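Long-range contacts in sensor protein (Bacillus halodurans, PDB 3O5Y), which is probably a two-component sensor histidine kinase that phosphorylates a protein histidine with ATP, represented by its GAF domain: residues Leu20-Arg25 with Ile114-Gln119; Ser53-Glu58 with Asn82-Gln87; Leu61-Leu66 with Asn106-Val111. All coordinates share one frame; numbering follows the deposited sequence.

Interaction 1: Leu20-Arg25 with Ile114-Gln119; sequences LVHFDR and IGRKQQ. With ACT (acetate ion), chain C.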
loop_
_atom_site.group_PDB
_atom_site.type_symbol
_atom_site.label_atom_id
_atom_site.label_comp_id
_atom_site.label_asym_id
_atom_site.label_seq_id
_atom_site.Cartn_x
_atom_site.Cartn_y
_atom_site.Cartn_z
ATOM N N LEU A 20 11.688 6.699 9.636
ATOM C CA LEU A 20 12.654 6.559 8.553
ATOM C C LEU A 20 12.241 7.224 7.243
ATOM O O LEU A 20 13.099 7.613 6.430
ATOM C CB LEU A 20 12.915 5.075 8.314
ATOM C CG LEU A 20 13.696 4.418 9.458
ATOM C CD1 LEU A 20 13.715 2.905 9.303
ATOM C CD2 LEU A 20 15.106 4.979 9.516
ATOM N N VAL A 21 10.932 7.347 7.040
ATOM C CA VAL A 21 10.398 7.724 5.747
ATOM C C VAL A 21 9.251 8.687 5.929
ATOM O O VAL A 21 8.360 8.452 6.732
ATOM C CB VAL A 21 9.960 6.461 4.971
ATOM C CG1 VAL A 21 9.086 6.816 3.818
ATOM C CG2 VAL A 21 11.188 5.709 4.457
ATOM N N HIS A 22 9.291 9.795 5.204
ATOM C CA HIS A 22 8.201 10.781 5.228
ATOM C C HIS A 22 6.914 10.258 4.566
ATOM O O HIS A 22 6.924 9.873 3.409
ATOM C CB HIS A 22 8.662 12.078 4.546
ATOM C CG HIS A 22 7.556 13.058 4.294
ATOM N ND1 HIS A 22 7.504 13.848 3.161
ATOM C CD2 HIS A 22 6.455 13.375 5.024
ATOM C CE1 HIS A 22 6.417 14.599 3.202
ATOM N NE2 HIS A 22 5.764 14.333 4.323
ATOM N N PHE A 23 5.818 10.238 5.313
ATOM C CA PHE A 23 4.528 9.844 4.775
ATOM C C PHE A 23 3.458 10.240 5.765
ATOM O O PHE A 23 3.747 10.439 6.945
ATOM C CB PHE A 23 4.458 8.338 4.530
ATOM C CG PHE A 23 4.391 7.515 5.795
ATOM C CD1 PHE A 23 5.548 7.197 6.495
ATOM C CD2 PHE A 23 3.167 7.077 6.296
ATOM C CE1 PHE A 23 5.495 6.451 7.668
ATOM C CE2 PHE A 23 3.103 6.329 7.472
ATOM C CZ PHE A 23 4.278 6.011 8.156
ATOM N N ASP A 24 2.214 10.304 5.303
ATOM C CA ASP A 24 1.123 10.720 6.142
ATOM C C ASP A 24 0.146 9.579 6.383
ATOM O O ASP A 24 -0.479 9.518 7.445
ATOM C CB ASP A 24 0.416 11.923 5.514
ATOM C CG ASP A 24 1.370 13.092 5.264
ATOM O OD1 ASP A 24 1.569 13.454 4.082
ATOM O OD2 ASP A 24 1.949 13.630 6.239
ATOM N N ARG A 25 0.025 8.660 5.424
ATOM C CA ARG A 25 -0.995 7.625 5.509
ATOM C C ARG A 25 -0.489 6.376 4.855
ATOM O O ARG A 25 0.137 6.446 3.812
ATOM C CB ARG A 25 -2.250 8.104 4.790
ATOM C CG ARG A 25 -3.530 7.394 5.171
ATOM C CD ARG A 25 -3.829 6.290 4.208
ATOM N NE ARG A 25 -5.098 5.642 4.487
ATOM C CZ ARG A 25 -5.671 4.783 3.656
ATOM N NH1 ARG A 25 -5.074 4.492 2.499
ATOM N NH2 ARG A 25 -6.832 4.214 3.980
ATOM N N ILE A 114 1.227 3.963 0.047
ATOM C CA ILE A 114 1.795 5.010 0.901
ATOM C C ILE A 114 1.429 6.376 0.344
ATOM O O ILE A 114 1.727 6.686 -0.821
ATOM C CB ILE A 114 3.330 4.884 1.072
ATOM C CG1 ILE A 114 3.726 3.449 1.439
ATOM C CG2 ILE A 114 3.840 5.866 2.136
ATOM C CD1 ILE A 114 5.166 3.295 1.782
ATOM N N GLY A 115 0.753 7.161 1.179
ATOM C CA GLY A 115 0.182 8.425 0.769
ATOM C C GLY A 115 0.927 9.595 1.362
ATOM O O GLY A 115 1.467 9.509 2.478
ATOM N N ARG A 116 0.987 10.682 0.603
ATOM C CA ARG A 116 1.472 11.959 1.147
ATOM C C ARG A 116 0.446 13.034 0.880
ATOM O O ARG A 116 -0.187 13.058 -0.195
ATOM C CB ARG A 116 2.820 12.360 0.535
ATOM C CG ARG A 116 3.980 11.505 0.970
ATOM C CD ARG A 116 5.247 11.829 0.206
ATOM N NE ARG A 116 6.417 11.260 0.885
ATOM C CZ ARG A 116 7.649 11.269 0.386
ATOM N NH1 ARG A 116 7.873 11.821 -0.810
ATOM N NH2 ARG A 116 8.655 10.726 1.073
ATOM N N LYS A 117 0.272 13.914 1.865
ATOM C CA LYS A 117 -0.640 15.060 1.743
ATOM C C LYS A 117 -0.036 16.161 0.887
ATOM O O LYS A 117 -0.750 16.850 0.179
ATOM C CB LYS A 117 -1.076 15.584 3.119
ATOM C CG LYS A 117 -1.819 14.516 3.891
ATOM C CD LYS A 117 -2.359 14.955 5.251
ATOM C CE LYS A 117 -3.238 13.809 5.845
ATOM N NZ LYS A 117 -4.137 14.265 6.957
ATOM N N GLN A 118 1.277 16.305 0.936
ATOM C CA GLN A 118 1.975 17.281 0.111
ATOM C C GLN A 118 2.672 16.536 -1.023
ATOM O O GLN A 118 3.151 15.409 -0.845
ATOM C CB GLN A 118 2.985 18.076 0.929
ATOM C CG GLN A 118 2.347 19.032 1.918
ATOM C CD GLN A 118 3.364 19.838 2.712
ATOM O OE1 GLN A 118 3.555 21.030 2.461
ATOM N NE2 GLN A 118 4.031 19.189 3.664
ATOM N N GLN A 119 2.698 17.147 -2.199
ATOM C CA GLN A 119 3.259 16.478 -3.352
ATOM C C GLN A 119 4.762 16.643 -3.412
ATOM O O GLN A 119 5.281 17.473 -4.159
ATOM C CB GLN A 119 2.599 16.964 -4.639
ATOM C CG GLN A 119 1.437 16.101 -5.068
ATOM C CD GLN A 119 1.503 15.718 -6.536
ATOM O OE1 GLN A 119 2.419 14.997 -6.978
ATOM N NE2 GLN A 119 0.523 16.192 -7.304
HETATM C C ACT C . -7.362 2.542 0.638
HETATM O O ACT C . -8.061 2.598 -0.423
HETATM O OXT ACT C . -6.132 2.252 0.536
HETATM C CH3 ACT C . -8.009 2.811 1.958
#

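Interaction 2: Ser53-Glu58 with Asn82-Gln87; sequences STIPKE and NFYEKQ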
loop_
_atom_site.group_PDB
_atom_site.type_symbol
_atom_site.label_atom_id
_atom_site.label_comp_id
_atom_site.label_asym_id
_atom_site.label_seq_id
_atom_site.Cartn_x
_atom_site.Cartn_y
_atom_site.Cartn_z
ATOM N N SER A 53 -12.866 -4.468 3.207
ATOM C CA SER A 53 -13.398 -4.202 1.858
ATOM C C SER A 53 -12.612 -4.936 0.771
ATOM O O SER A 53 -11.384 -5.074 0.844
ATOM C CB SER A 53 -13.408 -2.704 1.543
ATOM O OG SER A 53 -14.249 -1.993 2.425
ATOM N N THR A 54 -13.330 -5.393 -0.247
ATOM C CA THR A 54 -12.707 -6.015 -1.410
ATOM C C THR A 54 -12.428 -4.952 -2.462
ATOM O O THR A 54 -13.267 -4.102 -2.734
ATOM C CB THR A 54 -13.593 -7.138 -1.968
ATOM O OG1 THR A 54 -13.662 -8.186 -0.996
ATOM C CG2 THR A 54 -13.027 -7.708 -3.276
ATOM N N ILE A 55 -11.221 -4.983 -3.010
ATOM C CA ILE A 55 -10.839 -4.105 -4.103
ATOM C C ILE A 55 -11.063 -4.866 -5.412
ATOM O O ILE A 55 -10.442 -5.911 -5.636
ATOM C CB ILE A 55 -9.363 -3.675 -3.980
ATOM C CG1 ILE A 55 -9.069 -3.143 -2.568
ATOM C CG2 ILE A 55 -8.970 -2.707 -5.110
ATOM C CD1 ILE A 55 -9.865 -1.885 -2.125
ATOM N N PRO A 56 -11.988 -4.367 -6.257
ATOM C CA PRO A 56 -12.256 -4.971 -7.558
ATOM C C PRO A 56 -11.097 -4.702 -8.489
ATOM O O PRO A 56 -10.377 -3.714 -8.308
ATOM C CB PRO A 56 -13.498 -4.213 -8.047
ATOM C CG PRO A 56 -13.453 -2.910 -7.327
ATOM C CD PRO A 56 -12.898 -3.238 -5.979
ATOM N N LYS A 57 -10.928 -5.571 -9.479
ATOM C CA LYS A 57 -9.845 -5.453 -10.435
ATOM C C LYS A 57 -10.047 -4.304 -11.412
ATOM O O LYS A 57 -9.090 -3.601 -11.746
ATOM C CB LYS A 57 -9.646 -6.768 -11.202
ATOM C CG LYS A 57 -9.153 -7.915 -10.321
ATOM C CD LYS A 57 -8.606 -9.077 -11.131
ATOM C CE LYS A 57 -8.420 -10.292 -10.225
ATOM N NZ LYS A 57 -7.653 -11.420 -10.837
ATOM N N GLU A 58 -11.277 -4.104 -11.877
ATOM C CA GLU A 58 -11.513 -3.110 -12.921
ATOM C C GLU A 58 -11.087 -1.703 -12.473
ATOM O O GLU A 58 -11.486 -1.228 -11.409
ATOM C CB GLU A 58 -12.972 -3.131 -13.382
ATOM C CG GLU A 58 -13.241 -2.356 -14.672
ATOM C CD GLU A 58 -12.696 -3.036 -15.931
ATOM O OE1 GLU A 58 -12.442 -2.341 -16.949
ATOM O OE2 GLU A 58 -12.513 -4.266 -15.907
ATOM N N ASN A 82 -8.492 8.831 -13.484
ATOM C CA ASN A 82 -9.301 8.201 -12.452
ATOM C C ASN A 82 -8.942 6.718 -12.314
ATOM O O ASN A 82 -8.459 6.080 -13.259
ATOM C CB ASN A 82 -10.809 8.385 -12.725
ATOM C CG ASN A 82 -11.693 8.001 -11.506
ATOM O OD1 ASN A 82 -11.406 8.396 -10.359
ATOM N ND2 ASN A 82 -12.770 7.228 -11.760
ATOM N N PHE A 83 -9.148 6.200 -11.111
ATOM C CA PHE A 83 -8.980 4.788 -10.819
ATOM C C PHE A 83 -9.845 4.475 -9.614
ATOM O O PHE A 83 -10.299 5.388 -8.916
ATOM C CB PHE A 83 -7.497 4.406 -10.601
ATOM C CG PHE A 83 -6.731 5.355 -9.703
ATOM C CD1 PHE A 83 -6.605 5.096 -8.338
ATOM C CD2 PHE A 83 -6.113 6.498 -10.235
ATOM C CE1 PHE A 83 -5.880 5.966 -7.520
ATOM C CE2 PHE A 83 -5.396 7.376 -9.429
ATOM C CZ PHE A 83 -5.284 7.117 -8.069
ATOM N N TYR A 84 -10.103 3.197 -9.378
ATOM C CA TYR A 84 -11.075 2.818 -8.372
ATOM C C TYR A 84 -10.730 3.396 -7.011
ATOM O O TYR A 84 -11.615 3.859 -6.297
ATOM C CB TYR A 84 -11.229 1.300 -8.283
ATOM C CG TYR A 84 -12.091 0.890 -7.131
ATOM C CD1 TYR A 84 -11.531 0.498 -5.913
ATOM C CD2 TYR A 84 -13.472 0.941 -7.235
ATOM C CE1 TYR A 84 -12.346 0.146 -4.828
ATOM C CE2 TYR A 84 -14.285 0.592 -6.181
ATOM C CZ TYR A 84 -13.725 0.192 -4.979
ATOM O OH TYR A 84 -14.560 -0.149 -3.939
ATOM N N GLU A 85 -9.454 3.384 -6.647
ATOM C CA GLU A 85 -9.066 3.792 -5.294
ATOM C C GLU A 85 -9.067 5.306 -5.081
ATOM O O GLU A 85 -9.061 5.778 -3.939
ATOM C CB GLU A 85 -7.692 3.220 -4.940
ATOM C CG GLU A 85 -7.618 1.705 -4.973
ATOM C CD GLU A 85 -7.324 1.121 -6.344
ATOM O OE1 GLU A 85 -7.477 1.818 -7.378
ATOM O OE2 GLU A 85 -6.949 -0.069 -6.398
ATOM N N LYS A 86 -9.079 6.060 -6.177
ATOM C CA LYS A 86 -8.805 7.490 -6.135
ATOM C C LYS A 86 -9.701 8.283 -5.185
ATOM O O LYS A 86 -9.200 8.946 -4.280
ATOM C CB LYS A 86 -8.833 8.092 -7.537
ATOM C CG LYS A 86 -8.505 9.569 -7.567
ATOM C CD LYS A 86 -8.044 10.020 -8.941
ATOM C CE LYS A 86 -8.103 11.539 -9.027
ATOM N NZ LYS A 86 -7.091 12.100 -9.975
ATOM N N GLN A 87 -11.017 8.206 -5.369
ATOM C CA GLN A 87 -11.934 8.982 -4.530
ATOM C C GLN A 87 -11.755 8.642 -3.051
ATOM O O GLN A 87 -12.046 9.462 -2.194
ATOM C CB GLN A 87 -13.394 8.762 -4.945
ATOM C CG GLN A 87 -13.846 7.316 -4.742
ATOM C CD GLN A 87 -15.339 7.118 -4.884
ATOM O OE1 GLN A 87 -15.786 6.290 -5.687
ATOM N NE2 GLN A 87 -16.120 7.865 -4.102
HETATM O O HOH W 1 -14.138 -1.674 -1.690
#

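Interaction 3: Leu61-Leu66 with Asn106-Val111; sequences LYWSAL and NKRVGV. With ACT (acetate ion), chain C.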
loop_
_atom_site.group_PDB
_atom_site.type_symbol
_atom_site.label_atom_id
_atom_site.label_comp_id
_atom_site.label_asym_id
_atom_site.label_seq_id
_atom_site.Cartn_x
_atom_site.Cartn_y
_atom_site.Cartn_z
ATOM N N LEU A 61 -5.848 0.701 -9.338
ATOM C CA LEU A 61 -4.414 1.026 -9.301
ATOM C C LEU A 61 -3.664 -0.086 -8.559
ATOM O O LEU A 61 -2.605 -0.537 -9.013
ATOM C CB LEU A 61 -4.167 2.362 -8.598
ATOM C CG LEU A 61 -2.992 3.256 -9.028
ATOM C CD1 LEU A 61 -2.610 4.227 -7.926
ATOM C CD2 LEU A 61 -1.797 2.481 -9.407
ATOM N N TYR A 62 -4.223 -0.529 -7.433
ATOM C CA TYR A 62 -3.590 -1.572 -6.630
ATOM C C TYR A 62 -3.415 -2.895 -7.415
ATOM O O TYR A 62 -2.341 -3.498 -7.382
ATOM C CB TYR A 62 -4.345 -1.806 -5.312
ATOM C CG TYR A 62 -4.433 -0.610 -4.359
ATOM C CD1 TYR A 62 -5.271 -0.652 -3.237
ATOM C CD2 TYR A 62 -3.708 0.556 -4.587
ATOM C CE1 TYR A 62 -5.356 0.419 -2.360
ATOM C CE2 TYR A 62 -3.788 1.640 -3.715
ATOM C CZ TYR A 62 -4.600 1.562 -2.594
ATOM O OH TYR A 62 -4.688 2.633 -1.729
ATOM N N TRP A 63 -4.452 -3.334 -8.130
ATOM C CA TRP A 63 -4.332 -4.540 -8.957
ATOM C C TRP A 63 -3.372 -4.349 -10.116
ATOM O O TRP A 63 -2.718 -5.298 -10.560
ATOM C CB TRP A 63 -5.686 -4.978 -9.493
ATOM C CG TRP A 63 -6.398 -5.857 -8.558
ATOM C CD1 TRP A 63 -7.437 -5.521 -7.766
ATOM C CD2 TRP A 63 -6.094 -7.222 -8.270
ATOM N NE1 TRP A 63 -7.846 -6.600 -7.021
ATOM C CE2 TRP A 63 -7.033 -7.662 -7.307
ATOM C CE3 TRP A 63 -5.135 -8.131 -8.753
ATOM C CZ2 TRP A 63 -7.048 -8.971 -6.809
ATOM C CZ3 TRP A 63 -5.141 -9.421 -8.256
ATOM C CH2 TRP A 63 -6.098 -9.832 -7.290
ATOM N N SER A 64 -3.271 -3.117 -10.599
ATOM C CA SER A 64 -2.367 -2.823 -11.685
ATOM C C SER A 64 -0.910 -3.041 -11.246
ATOM O O SER A 64 -0.103 -3.581 -12.003
ATOM C CB SER A 64 -2.615 -1.402 -12.172
ATOM O OG SER A 64 -1.763 -1.102 -13.246
ATOM N N ALA A 65 -0.593 -2.652 -10.012
ATOM C CA ALA A 65 0.727 -2.871 -9.436
ATOM C C ALA A 65 1.007 -4.362 -9.260
ATOM O O ALA A 65 2.096 -4.832 -9.563
ATOM C CB ALA A 65 0.844 -2.154 -8.105
ATOM N N LEU A 66 0.009 -5.093 -8.774
ATOM C CA LEU A 66 0.113 -6.531 -8.618
ATOM C C LEU A 66 0.268 -7.246 -9.952
ATOM O O LEU A 66 1.096 -8.153 -10.060
ATOM C CB LEU A 66 -1.094 -7.095 -7.872
ATOM C CG LEU A 66 -1.139 -7.040 -6.354
ATOM C CD1 LEU A 66 -2.492 -7.502 -5.886
ATOM C CD2 LEU A 66 -0.044 -7.898 -5.724
ATOM N N ASN A 106 7.209 -17.198 -4.115
ATOM C CA ASN A 106 6.138 -18.120 -4.516
ATOM C C ASN A 106 4.904 -17.441 -5.070
ATOM O O ASN A 106 4.354 -17.901 -6.070
ATOM C CB ASN A 106 5.676 -18.974 -3.339
ATOM C CG ASN A 106 6.723 -19.939 -2.874
ATOM O OD1 ASN A 106 7.349 -20.651 -3.678
ATOM N ND2 ASN A 106 6.931 -19.979 -1.557
ATOM N N LYS A 107 4.445 -16.378 -4.403
ATOM C CA LYS A 107 3.139 -15.776 -4.721
ATOM C C LYS A 107 3.055 -14.275 -4.436
ATOM O O LYS A 107 3.922 -13.694 -3.768
ATOM C CB LYS A 107 2.032 -16.489 -3.934
ATOM C CG LYS A 107 2.152 -16.257 -2.418
ATOM C CD LYS A 107 1.025 -16.930 -1.639
ATOM C CE LYS A 107 1.219 -16.726 -0.143
ATOM N NZ LYS A 107 -0.102 -16.727 0.544
ATOM N N ARG A 108 1.999 -13.659 -4.960
ATOM C CA ARG A 108 1.619 -12.311 -4.570
ATOM C C ARG A 108 0.987 -12.414 -3.212
ATOM O O ARG A 108 0.224 -13.337 -2.943
ATOM C CB ARG A 108 0.592 -11.744 -5.527
ATOM C CG ARG A 108 1.025 -11.721 -6.948
ATOM C CD ARG A 108 -0.111 -12.212 -7.781
ATOM N NE ARG A 108 -0.325 -11.340 -8.919
ATOM C CZ ARG A 108 -1.466 -11.272 -9.593
ATOM N NH1 ARG A 108 -1.573 -10.431 -10.621
ATOM N NH2 ARG A 108 -2.501 -12.041 -9.231
ATOM N N VAL A 109 1.298 -11.442 -2.370
ATOM C CA VAL A 109 0.932 -11.468 -0.969
ATOM C C VAL A 109 -0.026 -10.325 -0.648
ATOM O O VAL A 109 -0.950 -10.483 0.149
ATOM C CB VAL A 109 2.217 -11.393 -0.098
ATOM C CG1 VAL A 109 1.931 -10.892 1.308
ATOM C CG2 VAL A 109 2.878 -12.735 -0.047
ATOM N N GLY A 110 0.184 -9.169 -1.267
ATOM C CA GLY A 110 -0.652 -8.015 -0.946
ATOM C C GLY A 110 -0.151 -6.745 -1.578
ATOM O O GLY A 110 0.595 -6.780 -2.558
ATOM N N VAL A 111 -0.578 -5.616 -1.028
ATOM C CA VAL A 111 -0.202 -4.312 -1.547
ATOM C C VAL A 111 0.085 -3.381 -0.385
ATOM O O VAL A 111 -0.600 -3.434 0.648
ATOM C CB VAL A 111 -1.305 -3.725 -2.484
ATOM C CG1 VAL A 111 -1.079 -2.225 -2.778
ATOM C CG2 VAL A 111 -1.361 -4.504 -3.786
HETATM C C ACT C . -7.362 2.542 0.638
HETATM O O ACT C . -8.061 2.598 -0.423
HETATM O OXT ACT C . -6.132 2.252 0.536
HETATM C CH3 ACT C . -8.009 2.811 1.958
#

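Interaction 1: Leu20-Arg25 with Ile114-Gln119
Arg-116 takes hold of the backbone of His-22 side-on, NE and NH2 both donating to His-22 O at 2.9 and 3.0 Å. The oxygen lies in the guanidinium plane, while both donors come from one face of its carbonyl plane, NE well above it. Arg-116 CD stands anti to CA (chi2 173°), and the chain runs extended from CG to NE, which brings NE to the carbonyl. ND1 of His-22 stands over one guanidinium face toward its rim, 3.6 Å from Arg-116 NE, the two planes 22° apart. Next along, Asp-24 OD1 accepts a nearly straight bond of 2.6 Å from Lys-117 N, met on its anti side. Asp-24 N and, weakly, Arg-25 N share Gly-115 O in a classic beta bulge, and Gly-115 N returns a 2.8 Å bond to Arg-25 O. Phe-23 CB rests on Ile-114 CG2. Further out, Ile-120 O binds Arg-116 NH1 and Trp-122 meets the guanidinium in a cation-pi contact; Arg-25 NH2 reaches Ser-46 O. An alanine in place of Arg-116 would probably leave His-22 O without its two donors and the imidazole free to shift. The loop entering strand 25-32 is thus fixed to strand 108-116 largely by backbone bonds, with one guanidinium and one carboxylate joining in.

Interaction 2: Ser53-Glu58 with Asn82-Gln87
Glu-58 and Tyr-84 bring the two backbones closest, CA to CA 7.5 Å, where the chain leaving the edge strand 54-55 passes the residues leading to helix 86-90. In this GAF domain the contact joins one border of the antiparallel sheet to the connection that follows strand 72-75, and its main feature is a proline-tyrosine CH-pi contact. Pro-56 lays CG over the middle of the Tyr-84 ring, 3.7 Å from the centroid and 9° off the normal, while Pro-56 CD sits nearer the hydroxyl end, 3.6 Å from Tyr-84 CE1. Proline and tyrosine side chains cross at about a right angle. Tyr-84 points its CB toward 53-58, and with CG anti to the backbone N (chi1 173°) the side chain continues to the proline. Ile-55 adds apolar bulk, its CG2 4.2 Å from Tyr-84 CD1 and 3.6 Å from Glu-85 OE2. That carboxylate faces the start of helix 61-68: OE1 accepts from Leu-61 N, and OE2 from Tyr-62 N as well as bonding to Ser-60 OG. The helix end would probably stabilise its negative charge. A backbone hydrogen bond also joins Tyr-84 to Gln-59. At the tyrosine tip a water bridges the two sides, donating to Thr-54 O at 2.8 Å and lying 2.7 Å from Tyr-84 OH.

Interaction 3: Leu61-Leu66 with Asn106-Val111
Tyr-62, whose ring packs on Val-111, has a hydroxyl with two polar partners: OH donates to acetate OXT at 2.7 Å, the acetate oxygen lying in the plane of the ring at its edge, and is also bonded to Ser-113 OG further along strand 108-116. Ser-27 and Arg-25 hold the same acetate, which probably came from the crystallisation liquor. Over one face of the phenol, Val-111 CG1 stands 4.0 Å from Tyr-62 CG. The other methyl, Val-111 CG2, meets Leu-66 CG at 3.6 Å, one turn on along the helix; with CG1 anti to the backbone N (chi1 167°), each methyl serves a different helix residue. Leu-66 also puts CD2 3.4 Å from Gly-110 O and 3.9 Å from Arg-108 CB. The helix and strand axes approach to 8.9 Å with their directions 146° apart, roughly antiparallel but clearly inclined. Near the strand's start, Arg-108 bends at chi2 and chi3, with Leu-66 CB over one guanidinium face and NH2 at the edge of the indole, 3.8 Å from Trp-63 CZ3. Its NH1 forms a salt bridge to Asp-67, while Trp-63 NE1 bonds to Ile-55 O. Helix 61-68 is therefore seated on the sheet by apolar packing of Tyr-62 and Leu-66 on Val-111; the polar groups lie at the two ends of the contact: the Tyr-62 hydroxyl with acetate and Ser-113, and strand residue Arg-108 with Asp-67 of the helix.

In the fold
After helix 6-20 the chain passes through 20-25, whose return partner arrives only at 114-119, so interaction 1 closes the longest loop and sets the start of strand 25-32 beside the end of strand 108-116. Interactions 2 and 3 both fall within that loop and cross each other: 53-58 comes first, then 61-66, then 82-87, and finally 106-111. Interaction 2 ties the edge strand 54-55 to the approach to helix 86-90; interaction 3 lays helix 61-68 on strand 108-116. The two touch directly, through Glu-85 at the start of helix 61-68 and Pro-56 and Lys-57 against Trp-63. Interactions 1 and 3, centres about 20 Å apart, share strand 108-116 and border one acetate.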